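Local coordinates for protein putative pyridoxamine 5-phosphate-dependent dehydrase, Wbdk (Escherichia coli, PDB 2GMS) that probably removes the C3'-hydroxyl group of GDP-4-keto-6-deoxy-D-mannose with a coenzyme B6 cofactor, in the biosynthesis of L-colitose for the bacterial O-antigen, at residues Val53-Gly58 / Gly198-Asp203; Thr60-Met65 / Ser91-Pro96; Val135-Asn140 / Pro334-Asn339; Leu159-Glu164 / Met181-Ser186. All blocks are in the same frame, centred on the assembly; numbering follows the deposited sequence.

Interaction 1 of 4, residues Val53-Gly58 / Gly198-Asp203; sequences VMVSSG and GCIVTD. With P0P ([4-(dihydroxymethyl)-5-hydroxy-6-methylpyridin-3-yl]methyl dihydrogen phosphate), chain D.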
# COMPACT_ATOMS: atom_id res chain seq x y z
N VAL A 53 -13.64 6.19 -1.97
CA VAL A 53 -12.55 5.54 -2.68
C VAL A 53 -12.02 4.42 -1.80
O VAL A 53 -11.56 4.65 -0.67
CB VAL A 53 -11.45 6.54 -3.00
CG1 VAL A 53 -10.24 5.81 -3.60
CG2 VAL A 53 -11.98 7.63 -3.92
N MET A 54 -12.13 3.19 -2.29
CA MET A 54 -11.65 2.04 -1.56
C MET A 54 -10.15 1.88 -1.80
O MET A 54 -9.65 2.02 -2.93
CB MET A 54 -12.40 0.76 -1.95
CG MET A 54 -12.03 -0.43 -1.09
SD MET A 54 -12.80 -2.00 -1.63
CE MET A 54 -12.79 -2.88 -0.06
N VAL A 55 -9.42 1.62 -0.72
CA VAL A 55 -7.96 1.45 -0.75
C VAL A 55 -7.59 0.12 -0.12
O VAL A 55 -8.44 -0.57 0.43
CB VAL A 55 -7.17 2.68 -0.24
CG1 VAL A 55 -7.46 3.86 -1.17
CG2 VAL A 55 -7.60 3.11 1.16
N SER A 56 -6.33 -0.26 -0.17
CA SER A 56 -5.90 -1.55 0.36
C SER A 56 -6.01 -1.76 1.89
O SER A 56 -6.09 -2.89 2.36
CB SER A 56 -4.50 -1.89 -0.17
OG SER A 56 -3.59 -0.89 0.26
N SER A 57 -5.99 -0.67 2.65
CA SER A 57 -6.09 -0.70 4.10
C SER A 57 -6.52 0.66 4.63
O SER A 57 -6.50 1.69 3.93
CB SER A 57 -4.78 -1.11 4.82
OG SER A 57 -3.69 -0.24 4.49
N GLY A 58 -6.88 0.68 5.89
CA GLY A 58 -7.22 1.94 6.51
C GLY A 58 -5.92 2.73 6.59
O GLY A 58 -5.92 3.95 6.52
N GLY A 198 -9.66 -0.48 3.29
CA GLY A 198 -9.84 0.87 3.77
C GLY A 198 -10.70 1.67 2.79
O GLY A 198 -10.98 1.26 1.66
N CYS A 199 -11.12 2.84 3.24
CA CYS A 199 -11.91 3.70 2.40
C CYS A 199 -11.74 5.14 2.81
O CYS A 199 -11.54 5.43 3.99
CB CYS A 199 -13.42 3.41 2.56
SG CYS A 199 -14.35 3.82 1.06
N ILE A 200 -11.88 6.03 1.83
CA ILE A 200 -11.83 7.46 2.07
C ILE A 200 -13.13 8.05 1.54
O ILE A 200 -13.58 7.74 0.43
CB ILE A 200 -10.67 8.16 1.36
CG1 ILE A 200 -9.36 7.42 1.63
CG2 ILE A 200 -10.57 9.60 1.89
CD1 ILE A 200 -8.32 7.66 0.56
N VAL A 201 -13.75 8.90 2.33
CA VAL A 201 -14.96 9.53 1.83
C VAL A 201 -14.67 11.02 1.71
O VAL A 201 -13.78 11.55 2.40
CB VAL A 201 -16.23 9.27 2.64
CG1 VAL A 201 -16.58 7.79 2.69
CG2 VAL A 201 -16.14 9.87 4.05
N THR A 202 -15.39 11.70 0.83
CA THR A 202 -15.23 13.13 0.65
C THR A 202 -16.42 13.68 -0.13
O THR A 202 -17.11 12.94 -0.84
CB THR A 202 -13.89 13.51 -0.06
OG1 THR A 202 -13.69 14.90 -0.01
CG2 THR A 202 -13.84 13.02 -1.51
N ASP A 203 -16.66 14.97 -0.01
CA ASP A 203 -17.69 15.63 -0.77
C ASP A 203 -17.05 16.53 -1.82
O ASP A 203 -17.74 17.10 -2.65
CB ASP A 203 -18.67 16.39 0.11
CG ASP A 203 -19.58 15.46 0.88
OD1 ASP A 203 -20.02 14.41 0.44
OD2 ASP A 203 -19.84 15.88 2.08
O3 P0P D . -7.35 2.09 14.72
N1 P0P D . -6.16 4.37 12.26
C2 P0P D . -6.69 3.92 13.39
C2A P0P D . -7.16 4.88 14.45
C3 P0P D . -6.81 2.58 13.59
C4 P0P D . -6.37 1.70 12.60
C4A P0P D . -6.55 0.21 12.81
O4A P0P D . -7.49 0.00 13.84
O4B P0P D . -5.34 -0.38 13.17
C5 P0P D . -5.74 2.18 11.43
C6 P0P D . -5.72 3.55 11.30
C5A P0P D . -5.45 1.23 10.50
O4P P0P D . -6.29 0.58 9.65
P P0P D . -5.62 -0.71 8.97
O1P P0P D . -5.31 -1.64 10.08
O2P P0P D . -6.78 -1.32 8.03
O3P P0P D . -4.31 -0.37 8.11

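Interaction 2 of 4, residues Thr60-Met65 / Ser91-Pro96; sequences TANLLM and STTYYP. With P0P ([4-(dihydroxymethyl)-5-hydroxy-6-methylpyridin-3-yl]methyl dihydrogen phosphate), chain D.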
# COMPACT_ATOMS: atom_id res chain seq x y z
N THR A 60 -3.44 2.86 4.35
CA THR A 60 -3.17 3.53 3.07
C THR A 60 -4.26 4.57 2.79
O THR A 60 -4.04 5.50 2.00
CB THR A 60 -2.99 2.57 1.88
OG1 THR A 60 -4.14 1.74 1.78
CG2 THR A 60 -1.70 1.72 2.03
N ALA A 61 -5.42 4.44 3.47
CA ALA A 61 -6.47 5.44 3.31
C ALA A 61 -5.92 6.76 3.88
O ALA A 61 -5.94 7.85 3.27
CB ALA A 61 -7.71 4.96 4.04
N ASN A 62 -5.34 6.64 5.07
CA ASN A 62 -4.73 7.76 5.79
C ASN A 62 -3.61 8.42 4.98
O ASN A 62 -3.48 9.64 4.91
CB ASN A 62 -4.14 7.30 7.16
CG ASN A 62 -5.13 7.20 8.30
OD1 ASN A 62 -6.29 7.61 8.14
ND2 ASN A 62 -4.69 6.72 9.47
N LEU A 63 -2.78 7.57 4.39
CA LEU A 63 -1.67 8.00 3.57
C LEU A 63 -2.13 8.89 2.41
O LEU A 63 -1.59 9.97 2.16
CB LEU A 63 -0.94 6.76 3.02
CG LEU A 63 0.22 7.12 2.08
CD1 LEU A 63 1.33 7.82 2.88
CD2 LEU A 63 0.76 5.85 1.43
N LEU A 64 -3.11 8.38 1.68
CA LEU A 64 -3.64 9.10 0.55
C LEU A 64 -4.38 10.32 1.03
O LEU A 64 -4.35 11.36 0.38
CB LEU A 64 -4.57 8.19 -0.27
CG LEU A 64 -3.94 7.58 -1.52
CD1 LEU A 64 -2.64 6.87 -1.20
CD2 LEU A 64 -4.94 6.63 -2.18
N MET A 65 -5.05 10.20 2.17
CA MET A 65 -5.75 11.38 2.64
C MET A 65 -4.79 12.55 2.82
O MET A 65 -5.08 13.69 2.47
CB MET A 65 -6.56 11.09 3.92
CG MET A 65 -7.01 12.37 4.60
SD MET A 65 -8.11 12.06 6.00
CE MET A 65 -6.96 11.38 7.20
N SER A 91 -0.64 3.84 15.14
CA SER A 91 0.58 4.41 14.57
C SER A 91 0.44 5.02 13.18
O SER A 91 1.12 6.01 12.87
CB SER A 91 1.71 3.42 14.57
OG SER A 91 1.42 2.42 13.61
N THR A 92 -0.40 4.43 12.33
CA THR A 92 -0.57 4.90 10.97
C THR A 92 -1.40 6.14 10.82
O THR A 92 -1.67 6.62 9.72
CB THR A 92 -0.94 3.83 9.94
OG1 THR A 92 -2.14 3.17 10.33
CG2 THR A 92 0.24 2.88 9.74
N THR A 93 -1.81 6.68 11.94
CA THR A 93 -2.52 7.92 11.85
C THR A 93 -1.41 8.99 11.72
O THR A 93 -1.54 10.01 11.05
CB THR A 93 -3.28 8.15 13.17
OG1 THR A 93 -4.29 7.18 13.35
CG2 THR A 93 -3.85 9.55 13.29
N TYR A 94 -0.29 8.71 12.39
CA TYR A 94 0.84 9.61 12.46
C TYR A 94 1.87 9.57 11.34
O TYR A 94 2.34 10.62 10.87
CB TYR A 94 1.58 9.41 13.80
CG TYR A 94 0.67 9.48 15.00
CD1 TYR A 94 0.10 10.68 15.42
CD2 TYR A 94 0.38 8.32 15.72
CE1 TYR A 94 -0.76 10.75 16.52
CE2 TYR A 94 -0.46 8.37 16.83
CZ TYR A 94 -1.03 9.58 17.23
OH TYR A 94 -1.83 9.61 18.35
N TYR A 95 2.31 8.39 10.94
CA TYR A 95 3.36 8.27 9.93
C TYR A 95 3.21 9.14 8.69
O TYR A 95 4.18 9.77 8.24
CB TYR A 95 3.67 6.82 9.54
CG TYR A 95 3.98 5.85 10.67
CD1 TYR A 95 3.65 4.50 10.57
CD2 TYR A 95 4.65 6.28 11.82
CE1 TYR A 95 3.95 3.59 11.58
CE2 TYR A 95 4.97 5.38 12.84
CZ TYR A 95 4.62 4.04 12.72
OH TYR A 95 4.93 3.16 13.71
N PRO A 96 2.03 9.16 8.06
CA PRO A 96 1.89 9.93 6.83
C PRO A 96 2.30 11.38 7.03
O PRO A 96 2.88 11.98 6.13
CB PRO A 96 0.44 9.81 6.37
CG PRO A 96 -0.08 8.56 7.05
CD PRO A 96 0.75 8.43 8.35
O3 P0P D . -7.35 2.09 14.72
N1 P0P D . -6.16 4.37 12.26
C2 P0P D . -6.69 3.92 13.39
C2A P0P D . -7.16 4.88 14.45
C3 P0P D . -6.81 2.58 13.59
C4 P0P D . -6.37 1.70 12.60
C4A P0P D . -6.55 0.21 12.81
O4A P0P D . -7.49 0.00 13.84
O4B P0P D . -5.34 -0.38 13.17
C5 P0P D . -5.74 2.18 11.43
C6 P0P D . -5.72 3.55 11.30
C5A P0P D . -5.45 1.23 10.50
O4P P0P D . -6.29 0.58 9.65
P P0P D . -5.62 -0.71 8.97
O1P P0P D . -5.31 -1.64 10.08
O2P P0P D . -6.78 -1.32 8.03
O3P P0P D . -4.31 -0.37 8.11

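Interaction 3 of 4, residues Val135-Asn140 / Pro334-Asn339; sequences VNLLGN and PIVTGN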
# COMPACT_ATOMS: atom_id res chain seq x y z
N VAL A 135 -9.49 11.99 15.54
CA VAL A 135 -9.60 10.55 15.55
C VAL A 135 -10.82 10.21 16.39
O VAL A 135 -10.94 10.70 17.51
CB VAL A 135 -8.30 9.91 16.10
CG1 VAL A 135 -8.43 8.41 16.31
CG2 VAL A 135 -7.08 10.22 15.23
N ASN A 136 -11.76 9.41 15.88
CA ASN A 136 -12.92 9.07 16.71
C ASN A 136 -12.56 7.77 17.38
O ASN A 136 -12.58 6.72 16.75
CB ASN A 136 -14.19 8.96 15.86
CG ASN A 136 -14.44 10.23 15.11
OD1 ASN A 136 -14.52 11.30 15.73
ND2 ASN A 136 -14.58 10.13 13.79
N LEU A 137 -12.14 7.84 18.64
CA LEU A 137 -11.67 6.65 19.33
C LEU A 137 -12.68 5.66 19.86
O LEU A 137 -13.61 6.02 20.56
CB LEU A 137 -10.71 7.03 20.47
CG LEU A 137 -9.48 6.13 20.61
CD1 LEU A 137 -8.48 6.39 19.49
CD2 LEU A 137 -8.84 6.36 21.97
N LEU A 138 -12.39 4.40 19.53
CA LEU A 138 -13.16 3.26 19.98
C LEU A 138 -14.64 3.27 19.66
O LEU A 138 -15.40 2.62 20.34
CB LEU A 138 -13.00 3.11 21.50
CG LEU A 138 -11.58 2.78 21.97
CD1 LEU A 138 -11.62 2.46 23.46
CD2 LEU A 138 -10.98 1.60 21.22
N GLY A 139 -15.03 4.00 18.63
CA GLY A 139 -16.41 4.05 18.25
C GLY A 139 -17.04 5.37 18.63
O GLY A 139 -18.13 5.69 18.18
N ASN A 140 -16.33 6.13 19.46
CA ASN A 140 -16.81 7.41 20.00
C ASN A 140 -16.45 8.65 19.20
O ASN A 140 -15.30 9.03 19.08
CB ASN A 140 -16.35 7.56 21.48
CG ASN A 140 -17.18 8.50 22.33
OD1 ASN A 140 -18.40 8.66 22.15
ND2 ASN A 140 -16.51 9.12 23.30
N PRO A 334 -4.22 -3.07 25.55
CA PRO A 334 -4.10 -1.70 25.96
C PRO A 334 -5.09 -0.93 25.11
O PRO A 334 -5.65 -1.41 24.13
CB PRO A 334 -2.69 -1.24 25.58
CG PRO A 334 -1.96 -2.43 25.00
CD PRO A 334 -2.90 -3.61 25.13
N ILE A 335 -5.33 0.30 25.53
CA ILE A 335 -6.22 1.11 24.75
C ILE A 335 -5.41 1.60 23.57
O ILE A 335 -4.53 2.48 23.64
CB ILE A 335 -6.79 2.25 25.56
CG1 ILE A 335 -7.65 1.69 26.69
CG2 ILE A 335 -7.59 3.19 24.65
CD1 ILE A 335 -7.94 2.72 27.79
N VAL A 336 -5.71 0.97 22.44
CA VAL A 336 -5.04 1.27 21.20
C VAL A 336 -3.54 1.10 21.46
O VAL A 336 -3.08 0.05 21.89
CB VAL A 336 -5.51 2.62 20.58
CG1 VAL A 336 -5.09 2.81 19.13
CG2 VAL A 336 -7.02 2.77 20.63
N THR A 337 -2.80 2.16 21.26
CA THR A 337 -1.37 2.15 21.45
C THR A 337 -0.98 2.75 22.79
O THR A 337 0.20 2.72 23.12
CB THR A 337 -0.74 3.11 20.41
OG1 THR A 337 -1.13 4.48 20.64
CG2 THR A 337 -1.12 2.66 19.01
N GLY A 338 -1.95 3.32 23.50
CA GLY A 338 -1.69 4.01 24.76
C GLY A 338 -1.09 5.37 24.38
O GLY A 338 -1.40 5.93 23.34
N ASN A 339 -0.19 5.91 25.19
CA ASN A 339 0.42 7.19 24.87
C ASN A 339 1.46 7.04 23.76
O ASN A 339 2.54 6.49 23.93
CB ASN A 339 1.03 7.78 26.14
CG ASN A 339 1.80 9.03 25.90
OD1 ASN A 339 1.48 9.75 24.96
ND2 ASN A 339 2.80 9.30 26.75

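Interaction 4 of 4, residues Leu159-Glu164 / Met181-Ser186; sequences LEDNCE and MGTFSS. With P0P ([4-(dihydroxymethyl)-5-hydroxy-6-methylpyridin-3-yl]methyl dihydrogen phosphate), chain D.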
# COMPACT_ATOMS: atom_id res chain seq x y z
N LEU A 159 -9.83 17.05 9.42
CA LEU A 159 -9.76 15.71 8.89
C LEU A 159 -10.20 14.72 9.95
O LEU A 159 -10.16 15.01 11.15
CB LEU A 159 -8.36 15.36 8.39
CG LEU A 159 -7.88 16.31 7.31
CD1 LEU A 159 -6.39 16.05 7.14
CD2 LEU A 159 -8.59 16.00 5.98
N GLU A 160 -10.60 13.53 9.48
CA GLU A 160 -11.00 12.46 10.38
C GLU A 160 -10.42 11.10 10.08
O GLU A 160 -10.51 10.58 8.97
CB GLU A 160 -12.53 12.22 10.37
CG GLU A 160 -13.41 13.31 11.00
CD GLU A 160 -14.85 12.92 10.91
OE1 GLU A 160 -15.35 12.11 11.68
OE2 GLU A 160 -15.48 13.47 9.90
N ASP A 161 -9.85 10.49 11.11
CA ASP A 161 -9.42 9.12 11.01
C ASP A 161 -10.59 8.40 11.70
O ASP A 161 -10.73 8.49 12.93
CB ASP A 161 -8.08 8.82 11.72
CG ASP A 161 -7.74 7.35 11.75
OD1 ASP A 161 -8.60 6.47 11.68
OD2 ASP A 161 -6.44 7.11 11.86
N ASN A 162 -11.46 7.77 10.91
CA ASN A 162 -12.64 7.08 11.42
C ASN A 162 -12.50 5.56 11.36
O ASN A 162 -13.51 4.83 11.29
CB ASN A 162 -13.92 7.51 10.65
CG ASN A 162 -15.17 7.29 11.47
OD1 ASN A 162 -15.18 7.65 12.65
ND2 ASN A 162 -16.22 6.69 10.88
N CYS A 163 -11.25 5.10 11.41
CA CYS A 163 -10.93 3.68 11.36
C CYS A 163 -11.51 2.81 12.47
O CYS A 163 -11.57 1.61 12.31
CB CYS A 163 -9.43 3.40 11.13
SG CYS A 163 -8.96 3.95 9.47
N GLU A 164 -11.95 3.40 13.59
CA GLU A 164 -12.54 2.65 14.70
C GLU A 164 -14.00 2.98 14.96
O GLU A 164 -14.64 2.36 15.81
CB GLU A 164 -11.81 2.93 16.03
CG GLU A 164 -10.34 2.44 16.00
CD GLU A 164 -9.55 2.86 17.22
OE1 GLU A 164 -10.04 3.47 18.16
OE2 GLU A 164 -8.28 2.53 17.15
N MET A 181 -12.14 15.13 4.56
CA MET A 181 -12.03 13.74 4.21
C MET A 181 -12.18 12.96 5.50
O MET A 181 -11.94 13.50 6.59
CB MET A 181 -10.66 13.40 3.60
CG MET A 181 -10.57 13.60 2.10
SD MET A 181 -8.90 13.38 1.43
CE MET A 181 -8.08 14.93 1.88
N GLY A 182 -12.56 11.71 5.36
CA GLY A 182 -12.68 10.81 6.48
C GLY A 182 -12.13 9.42 6.09
O GLY A 182 -12.38 8.95 4.97
N THR A 183 -11.40 8.75 7.00
CA THR A 183 -10.91 7.41 6.66
C THR A 183 -11.60 6.32 7.48
O THR A 183 -12.02 6.56 8.62
CB THR A 183 -9.38 7.26 6.73
OG1 THR A 183 -9.03 7.50 8.06
CG2 THR A 183 -8.66 8.24 5.79
N PHE A 184 -11.68 5.12 6.89
CA PHE A 184 -12.29 3.93 7.47
C PHE A 184 -11.42 2.71 7.20
O PHE A 184 -10.61 2.67 6.27
CB PHE A 184 -13.69 3.62 6.87
CG PHE A 184 -14.72 4.71 7.02
CD1 PHE A 184 -14.64 5.90 6.29
CD2 PHE A 184 -15.82 4.53 7.86
CE1 PHE A 184 -15.58 6.92 6.43
CE2 PHE A 184 -16.80 5.52 8.00
CZ PHE A 184 -16.67 6.71 7.28
N SER A 185 -11.62 1.69 8.04
CA SER A 185 -10.88 0.45 7.92
C SER A 185 -11.84 -0.72 7.94
O SER A 185 -12.80 -0.73 8.71
CB SER A 185 -9.85 0.32 9.04
OG SER A 185 -9.35 -1.01 9.14
N SER A 186 -11.57 -1.68 7.05
CA SER A 186 -12.35 -2.90 6.96
C SER A 186 -11.45 -4.11 7.21
O SER A 186 -11.62 -5.20 6.69
CB SER A 186 -13.17 -3.02 5.71
OG SER A 186 -12.31 -3.14 4.60
O3 P0P D . -7.35 2.09 14.72
N1 P0P D . -6.16 4.37 12.26
C2 P0P D . -6.69 3.92 13.39
C2A P0P D . -7.16 4.88 14.45
C3 P0P D . -6.81 2.58 13.59
C4 P0P D . -6.37 1.70 12.60
C4A P0P D . -6.55 0.21 12.81
O4A P0P D . -7.49 0.00 13.84
O4B P0P D . -5.34 -0.38 13.17
C5 P0P D . -5.74 2.18 11.43
C6 P0P D . -5.72 3.55 11.30
C5A P0P D . -5.45 1.23 10.50
O4P P0P D . -6.29 0.58 9.65
P P0P D . -5.62 -0.71 8.97
O1P P0P D . -5.31 -1.64 10.08
O2P P0P D . -6.78 -1.32 8.03
O3P P0P D . -4.31 -0.37 8.11

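Interaction 1 of 4, residues Val53-Gly58 / Gly198-Asp203
Val-53 and Ile-200 face each other as an antiparallel hydrogen-bonded pair: Val-53 N donates a hydrogen bond to Ile-200 O over 2.9 Å and Ile-200 N donates one back to Val-53 O. Met-54 and Cys-199 form the non-hydrogen-bonded pair beside it, and Val-55 and Gly-198 the next hydrogen-bonded one. There the bond from Val-55 N to Gly-198 O is 2.9 Å long and nearly straight (171° at the hydrogen), although the nitrogen stands well above the carbonyl plane.

The tightest packing gathers around Gly-198. The chain turns at Ser-56 and folds back over this residue, bringing Ser-57 O within 3.4 Å of Gly-198 CA in a CH...O contact; only a glycine leaves room for that backbone. Met-54 has CG anti to its nitrogen (chi1 -173°), which lays CG 3.4 Å from Gly-198 O. Contact is looser between the branched chains: Val-55 CG1 and Ile-200 CD1 are 4.3 Å apart, both on the face covered by helix 58-68, where beta-branched residues suit an extended backbone. Met-54 and Cys-199 pack on the opposite face, under helix 34-47. The partly exposed Ser-56 barely meets 198-203, and its hydroxyl bonds to Thr-60 instead.

Past the turn, Ser-57 is the N-cap of helix 58-68, its OG bonding to Thr-60 N. Gly-58 N then donates to cofactor oxygen O2P over 2.9 Å. The sheet edge thus presents a helix N terminus to the phosphate, whose negative charge is probably eased by the helix dipole as well as by that bond.

Interaction 2 of 4, residues Thr60-Met65 / Ser91-Pro96
Asn-62 of helix 58-68 reaches across to the backbone of Thr-92 on the neighbouring helix. The two short helical segments run nearly the same way, 27° apart, with axes 8.7 Å from each other at closest approach.

Asn-62 CB lies 3.6 Å from Thr-92 O and also borders the ring of Pro-96. With CG anti to the carbonyl carbon (chi1 -83°), the amide is swung across to the other helix, and CG itself also faces Thr-92 O. At the tip, ND2 donates to Thr-92 O at 3.0 Å; the acceptor lies close to the amide plane, whereas the donor sits above the plane of the Thr-92 carbonyl. The same ND2 passes 3.4 Å from Thr-93 CA and 3.8 Å from cofactor atom C6. It also bonds to Asp-161, while OD1 meets Thr-183, and an amide suits the place because it both gives and accepts at one buried point.

Below it the contact is apolar. The pyrrolidine ring of Pro-96 lies against the helix backbone, CG 3.9 Å from Leu-63 CA, and its CB is 4.1 Å from Leu-63 CD1. Proline fits here because it has no N-H to offer, and the helix is kinked at this residue, where a bond to the preceding turn is missing.

Thr-93 OG1 lies 3.5 Å from the pyridine nitrogen N1 and is hydrogen-bonded to Asp-161 and to Ser-89. Besides lining the pocket, Asn-62 and Thr-93 converge from two helices on the aspartate beside the cofactor ring and probably hold its carboxylate in position.

Interaction 3 of 4, residues Val135-Asn140 / Pro334-Asn339
Leu-137 and Leu-138 meet Ile-335 and Val-336 through methyl groups, and no hydrogen bond crosses between the loops. CG2 of Val-336 touches both leucines, 4.1 Å from Leu-137 CD1 and 4.2 Å from Leu-138 CD2; a chi1 of -166° puts CG1 anti to the backbone nitrogen and so turns CG2 anti to the carbonyl carbon. Ile-335 joins through CG2, 4.3 Å from Leu-138 CD1. Leu-138 and Val-336 pass head to tail. Branched aliphatic chains suit a seam in which only methyl and methine groups meet.

The polar bonds serve the loops themselves. Asn-140 N closes on Leu-137 O over 2.9 Å, in a tight turn where positive phi at Gly-139 (106°) fits a residue without CB. Gly-338 N closes on Ile-335 O over 2.7 Å, completing a type II' turn with Val-336 at its first corner.

Beyond the pair, Leu-138 N bonds to Glu-164, and both Leu-137 and Val-336 touch that residue, whose carboxylate holds the cofactor. The apolar seam thus joins the loop after strand 129-135 to the C-terminal part of the chain and backs the cofactor site, as expected where the two domains of a fold type I enzyme meet.

Interaction 4 of 4, residues Leu159-Glu164 / Met181-Ser186
Glu-160 and Gly-182 pair in parallel strands whose axes are 6° and 4.7 Å apart, with Thr-183 N donating to Glu-160 O over 2.8 Å and Glu-160 N to Met-181 O. Further on, Asn-162 N reaches Thr-183 O in a weak, bent bond.

The turn that follows is shaped by Asp-161, whose OD1 accepts from Cys-163 N at 3.0 Å, an Asx turn. Its other oxygen, OD2, is 2.8 Å from the cofactor's pyridine nitrogen N1 and is also hydrogen-bonded to Thr-93 and Asn-62, so one carboxylate both fixes the backbone and meets the ring. Thr-183 OG1 lies against Asp-161 CA and bonds to Asn-62, so a small hydroxyl residue suits the place. Cys-163 is small enough to pack against the cofactor, its CB over one face of the pyridine, 3.6 Å from C2. Glu-164 extends far enough to accept a hydrogen bond from the ring hydroxyl O3, 2.6 Å from OE2. From the neighbouring strand Ser-185, with OG anti to the backbone nitrogen (chi1 166°), donates to phosphate oxygen O2P over 2.8 Å.

Away from the cofactor, Asn-162 and Phe-184 lie side by side. Asn-162 CB stands over the middle of the ring and ND2 comes 3.2 Å from CE2, the amide and ring planes 88° apart; the OD1 end bonds to Asn-136. Leu-159 and Met-181 run alongside each other on the face covered by helix 58-68.

Ser-185 also touches His-190, the likely catalytic proton donor and acceptor. An aspartate beside the pyridine nitrogen is a hallmark of the fold type I PLP enzymes.

Overall arrangement
From the N terminus, residues 53-58 open interaction 1 at one edge of the central sheet. Helices 58-68 and 91-99 then meet, so interaction 2 closes a short loop before interaction 3 opens at 135-140. Interaction 4 follows, closing its own brief excursion between neighbouring strands; it falls within the spans of both 1 and 3. Interaction 1 closes at 198-203, enclosing 2 and 4, whereas interaction 3 closes only at 334-339, so 1 and 3 cross. Interactions 1 and 4 share the sheet, with 198-202 beside 181-185, interaction 2 lies against it, and interaction 3 ties it to the C-terminal region around the cofactor.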